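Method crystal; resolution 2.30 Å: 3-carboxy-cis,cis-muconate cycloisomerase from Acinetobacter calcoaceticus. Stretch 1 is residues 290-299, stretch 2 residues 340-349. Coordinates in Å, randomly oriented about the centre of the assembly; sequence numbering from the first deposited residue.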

ATOM      1  N   VAL A 290      21.267   7.546  14.068  1.00 36.17           N
ATOM      2  CA  VAL A 290      21.151   8.038  12.717  1.00 35.90           C
ATOM      3  C   VAL A 290      20.983   6.925  11.689  1.00 34.24           C
ATOM      4  O   VAL A 290      20.219   7.068  10.749  1.00 33.96           O
ATOM      5  CB  VAL A 290      22.391   8.901  12.381  1.00 36.83           C
ATOM      6  CG1 VAL A 290      22.368   9.328  10.947  1.00 35.72           C
ATOM      7  CG2 VAL A 290      22.385  10.132  13.268  1.00 37.47           C
ATOM      8  N   ALA A 291      21.668   5.808  11.871  1.00 32.05           N
ATOM      9  CA  ALA A 291      21.555   4.774  10.871  1.00 32.63           C
ATOM     10  C   ALA A 291      20.168   4.105  10.952  1.00 32.01           C
ATOM     11  O   ALA A 291      19.566   3.727   9.922  1.00 29.98           O
ATOM     12  CB  ALA A 291      22.679   3.743  11.034  1.00 31.04           C
ATOM     13  N   ALA A 292      19.658   3.972  12.169  1.00 30.08           N
ATOM     14  CA  ALA A 292      18.358   3.317  12.322  1.00 29.09           C
ATOM     15  C   ALA A 292      17.252   4.160  11.658  1.00 28.52           C
ATOM     16  O   ALA A 292      16.365   3.610  10.996  1.00 27.55           O
ATOM     17  CB  ALA A 292      18.049   3.086  13.835  1.00 27.14           C
ATOM     18  N   ALA A 293      17.334   5.485  11.819  1.00 28.28           N
ATOM     19  CA  ALA A 293      16.350   6.379  11.246  1.00 29.79           C
ATOM     20  C   ALA A 293      16.214   6.184   9.713  1.00 31.00           C
ATOM     21  O   ALA A 293      15.097   6.099   9.178  1.00 30.28           O
ATOM     22  CB  ALA A 293      16.701   7.844  11.599  1.00 29.77           C
ATOM     23  N   SER A 294      17.339   6.082   9.012  1.00 30.83           N
ATOM     24  CA  SER A 294      17.312   5.843   7.563  1.00 31.13           C
ATOM     25  C   SER A 294      16.772   4.451   7.229  1.00 29.86           C
ATOM     26  O   SER A 294      15.958   4.284   6.333  1.00 27.66           O
ATOM     27  CB  SER A 294      18.720   5.906   6.974  1.00 33.65           C
ATOM     28  OG  SER A 294      19.236   7.199   7.133  1.00 43.03           O
ATOM     29  N   VAL A 295      17.285   3.440   7.919  1.00 27.61           N
ATOM     30  CA  VAL A 295      16.838   2.094   7.648  1.00 28.33           C
ATOM     31  C   VAL A 295      15.337   1.940   7.942  1.00 28.39           C
ATOM     32  O   VAL A 295      14.643   1.284   7.192  1.00 28.68           O
ATOM     33  CB  VAL A 295      17.674   1.026   8.466  1.00 26.16           C
ATOM     34  CG1 VAL A 295      17.129  -0.370   8.245  1.00 23.50           C
ATOM     35  CG2 VAL A 295      19.143   1.050   7.997  1.00 26.23           C
ATOM     36  N   LEU A 296      14.838   2.566   9.000  1.00 27.13           N
ATOM     37  CA  LEU A 296      13.451   2.413   9.341  1.00 26.01           C
ATOM     38  C   LEU A 296      12.589   3.200   8.357  1.00 27.04           C
ATOM     39  O   LEU A 296      11.466   2.794   8.074  1.00 26.94           O
ATOM     40  CB  LEU A 296      13.209   2.787  10.812  1.00 25.01           C
ATOM     41  CG  LEU A 296      13.722   1.670  11.749  1.00 26.99           C
ATOM     42  CD1 LEU A 296      13.746   2.129  13.224  1.00 26.73           C
ATOM     43  CD2 LEU A 296      12.846   0.436  11.593  1.00 26.37           C
ATOM     44  N   ALA A 297      13.117   4.298   7.809  1.00 27.29           N
ATOM     45  CA  ALA A 297      12.374   5.031   6.779  1.00 27.32           C
ATOM     46  C   ALA A 297      12.260   4.114   5.512  1.00 26.70           C
ATOM     47  O   ALA A 297      11.228   4.053   4.867  1.00 28.73           O
ATOM     48  CB  ALA A 297      13.081   6.330   6.428  1.00 26.24           C
ATOM     49  N   ALA A 298      13.307   3.394   5.167  1.00 25.96           N
ATOM     50  CA  ALA A 298      13.245   2.513   4.009  1.00 25.71           C
ATOM     51  C   ALA A 298      12.268   1.356   4.318  1.00 25.41           C
ATOM     52  O   ALA A 298      11.542   0.894   3.435  1.00 25.44           O
ATOM     53  CB  ALA A 298      14.650   1.987   3.692  1.00 23.11           C
ATOM     54  N   ALA A 299      12.199   0.934   5.580  1.00 25.06           N
ATOM     55  CA  ALA A 299      11.295  -0.170   5.926  1.00 27.35           C
ATOM     56  C   ALA A 299       9.800   0.240   5.946  1.00 26.76           C
ATOM     57  O   ALA A 299       8.917  -0.608   6.130  1.00 29.42           O
ATOM     58  CB  ALA A 299      11.692  -0.770   7.264  1.00 26.05           C
ATOM     59  N   GLY A 340      20.781   1.352   0.052  1.00 27.05           N
ATOM     60  CA  GLY A 340      21.055   2.331   1.112  1.00 27.01           C
ATOM     61  C   GLY A 340      20.875   1.724   2.516  1.00 27.18           C
ATOM     62  O   GLY A 340      21.701   1.893   3.419  1.00 28.56           O
ATOM     63  N   ALA A 341      19.813   0.957   2.706  1.00 25.96           N
ATOM     64  CA  ALA A 341      19.575   0.372   4.027  1.00 27.62           C
ATOM     65  C   ALA A 341      20.656  -0.669   4.358  1.00 28.84           C
ATOM     66  O   ALA A 341      21.072  -0.789   5.502  1.00 30.14           O
ATOM     67  CB  ALA A 341      18.123  -0.287   4.101  1.00 22.53           C
ATOM     68  N   LEU A 342      21.089  -1.426   3.357  1.00 30.17           N
ATOM     69  CA  LEU A 342      22.141  -2.434   3.545  1.00 31.69           C
ATOM     70  C   LEU A 342      23.449  -1.749   3.890  1.00 32.81           C
ATOM     71  O   LEU A 342      24.177  -2.197   4.774  1.00 32.88           O
ATOM     72  CB  LEU A 342      22.340  -3.244   2.264  1.00 28.68           C
ATOM     73  CG  LEU A 342      21.296  -4.297   2.083  1.00 27.06           C
ATOM     74  CD1 LEU A 342      21.399  -4.881   0.698  1.00 27.26           C
ATOM     75  CD2 LEU A 342      21.535  -5.340   3.163  1.00 27.92           C
ATOM     76  N   GLU A 343      23.752  -0.660   3.198  1.00 32.89           N
ATOM     77  CA  GLU A 343      24.997   0.006   3.499  1.00 35.76           C
ATOM     78  C   GLU A 343      25.055   0.510   4.969  1.00 36.47           C
ATOM     79  O   GLU A 343      26.078   0.348   5.626  1.00 36.17           O
ATOM     80  CB  GLU A 343      25.237   1.164   2.521  1.00 38.93           C
ATOM     81  CG  GLU A 343      26.273   2.152   3.000  1.00 45.96           C
ATOM     82  CD  GLU A 343      26.696   3.083   1.898  1.00 52.51           C
ATOM     83  OE1 GLU A 343      27.623   2.701   1.133  1.00 55.96           O
ATOM     84  OE2 GLU A 343      26.084   4.179   1.775  1.00 55.73           O
ATOM     85  N   ARG A 344      23.992   1.145   5.477  1.00 35.76           N
ATOM     86  CA  ARG A 344      24.004   1.601   6.860  1.00 34.50           C
ATOM     87  C   ARG A 344      24.000   0.408   7.850  1.00 34.38           C
ATOM     88  O   ARG A 344      24.692   0.428   8.870  1.00 33.99           O
ATOM     89  CB  ARG A 344      22.842   2.543   7.075  1.00 35.38           C
ATOM     90  CG  ARG A 344      23.246   3.876   6.540  1.00 38.91           C
ATOM     91  CD  ARG A 344      22.093   4.653   6.145  1.00 42.97           C
ATOM     92  NE  ARG A 344      22.500   5.690   5.204  1.00 49.80           N
ATOM     93  CZ  ARG A 344      22.362   5.593   3.874  1.00 50.66           C
ATOM     94  NH1 ARG A 344      21.822   4.517   3.313  1.00 48.87           N
ATOM     95  NH2 ARG A 344      22.775   6.588   3.098  1.00 54.01           N
ATOM     96  N   THR A 345      23.261  -0.649   7.537  1.00 32.84           N
ATOM     97  CA  THR A 345      23.265  -1.811   8.410  1.00 33.12           C
ATOM     98  C   THR A 345      24.705  -2.407   8.529  1.00 34.89           C
ATOM     99  O   THR A 345      25.171  -2.728   9.640  1.00 34.52           O
ATOM    100  CB  THR A 345      22.250  -2.851   7.901  1.00 30.67           C
ATOM    101  OG1 THR A 345      20.963  -2.225   7.898  1.00 32.07           O
ATOM    102  CG2 THR A 345      22.223  -4.147   8.804  1.00 28.70           C
ATOM    103  N   LEU A 346      25.412  -2.543   7.403  1.00 35.76           N
ATOM    104  CA  LEU A 346      26.802  -3.049   7.424  1.00 35.80           C
ATOM    105  C   LEU A 346      27.675  -2.194   8.370  1.00 35.67           C
ATOM    106  O   LEU A 346      28.336  -2.733   9.249  1.00 35.14           O
ATOM    107  CB  LEU A 346      27.396  -3.032   6.016  1.00 35.25           C
ATOM    108  CG  LEU A 346      28.757  -3.722   5.914  1.00 36.78           C
ATOM    109  CD1 LEU A 346      28.725  -5.135   6.486  1.00 33.57           C
ATOM    110  CD2 LEU A 346      29.118  -3.745   4.431  1.00 38.41           C
ATOM    111  N   ASP A 347      27.673  -0.873   8.196  1.00 36.09           N
ATOM    112  CA  ASP A 347      28.429   0.005   9.096  1.00 38.75           C
ATOM    113  C   ASP A 347      28.161  -0.318  10.578  1.00 37.92           C
ATOM    114  O   ASP A 347      29.090  -0.379  11.382  1.00 39.70           O
ATOM    115  CB  ASP A 347      28.045   1.473   8.903  1.00 41.93           C
ATOM    116  CG  ASP A 347      28.622   2.057   7.677  1.00 46.91           C
ATOM    117  OD1 ASP A 347      29.480   1.374   7.061  1.00 50.85           O
ATOM    118  OD2 ASP A 347      28.217   3.197   7.319  1.00 49.30           O
ATOM    119  N   VAL A 348      26.884  -0.491  10.930  1.00 35.60           N
ATOM    120  CA  VAL A 348      26.504  -0.786  12.297  1.00 33.58           C
ATOM    121  C   VAL A 348      26.971  -2.175  12.740  1.00 34.93           C
ATOM    122  O   VAL A 348      27.449  -2.323  13.865  1.00 33.32           O
ATOM    123  CB  VAL A 348      24.935  -0.646  12.493  1.00 31.39           C
ATOM    124  CG1 VAL A 348      24.489  -1.229  13.862  1.00 31.52           C
ATOM    125  CG2 VAL A 348      24.532   0.797  12.385  1.00 30.34           C
ATOM    126  N   LEU A 349      26.823  -3.197  11.882  1.00 36.25           N
ATOM    127  CA  LEU A 349      27.245  -4.540  12.265  1.00 38.43           C
ATOM    128  C   LEU A 349      28.750  -4.592  12.502  1.00 40.63           C
ATOM    129  O   LEU A 349      29.202  -5.342  13.358  1.00 41.54           O
ATOM    130  CB  LEU A 349      26.897  -5.567  11.211  1.00 37.18           C
ATOM    131  CG  LEU A 349      25.453  -6.023  11.124  1.00 39.87           C
ATOM    132  CD1 LEU A 349      25.290  -6.917   9.879  1.00 40.19           C
ATOM    133  CD2 LEU A 349      25.044  -6.776  12.352  1.00 39.04           C
TER

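This is a small, close-packed contact between two nearly antiparallel helices, made by van der Waals packing of alanines and valines and of the aliphatic part of Arg344, with no hydrogen bond crossing between them. The axes approach to 9.0 Å, their N-to-C directions differ by 150°, and about 294 Å² is buried, both sides summed. The register follows from this orientation: the CA atoms of Ala291 and Arg344 lie 5.7 Å apart, those of Val295 and Ala341 only 4.9 Å, so numbering rises on one helix as it falls on the other.

Alanines lie at several of the close points, where each places a single methyl between the backbones. Ala298 CB meets Ala341 CB at 4.2 Å, and Ala291 CB lies 3.7 Å from Val348 CG2; the CA-to-CB bonds of all four residues point toward the opposing helix. Val295 behaves differently. Its CA-to-CB bond points sideways, but the t rotamer (chi1 176°) places Val295 CG2 4.2 Å from Ala341 CB, 4.1 Å from Arg344 CB and 3.7 Å from Thr345 OG1. Val295 CG2 is also 3.7 Å from Ala341 O, a carbonyl that accepts bonds within its own helix from Thr345 N (3.0 Å) and Thr345 OG1 (2.8 Å). Valine thus packs against polar atoms whose hydrogen bonding is internal to their helix.

Arg344 contributes mainly through its aliphatic portion: Arg344 CB is 4.1 Å from Ala291 CB, and Arg344 CD is 3.7 Å from Ser294 CB. Its guanidinium lies oblique to Ser294 OG, and both groups find hydrogen-bond partners elsewhere in the structure. Arg344 NH1 also turns back along its own helix to Gly340 O at 2.6 Å, a weak bond because the N-H...acceptor angle is just 124°. An ideal CB on Gly340 would lie 3.1 Å from Arg344 NH1, and would be crowded by it.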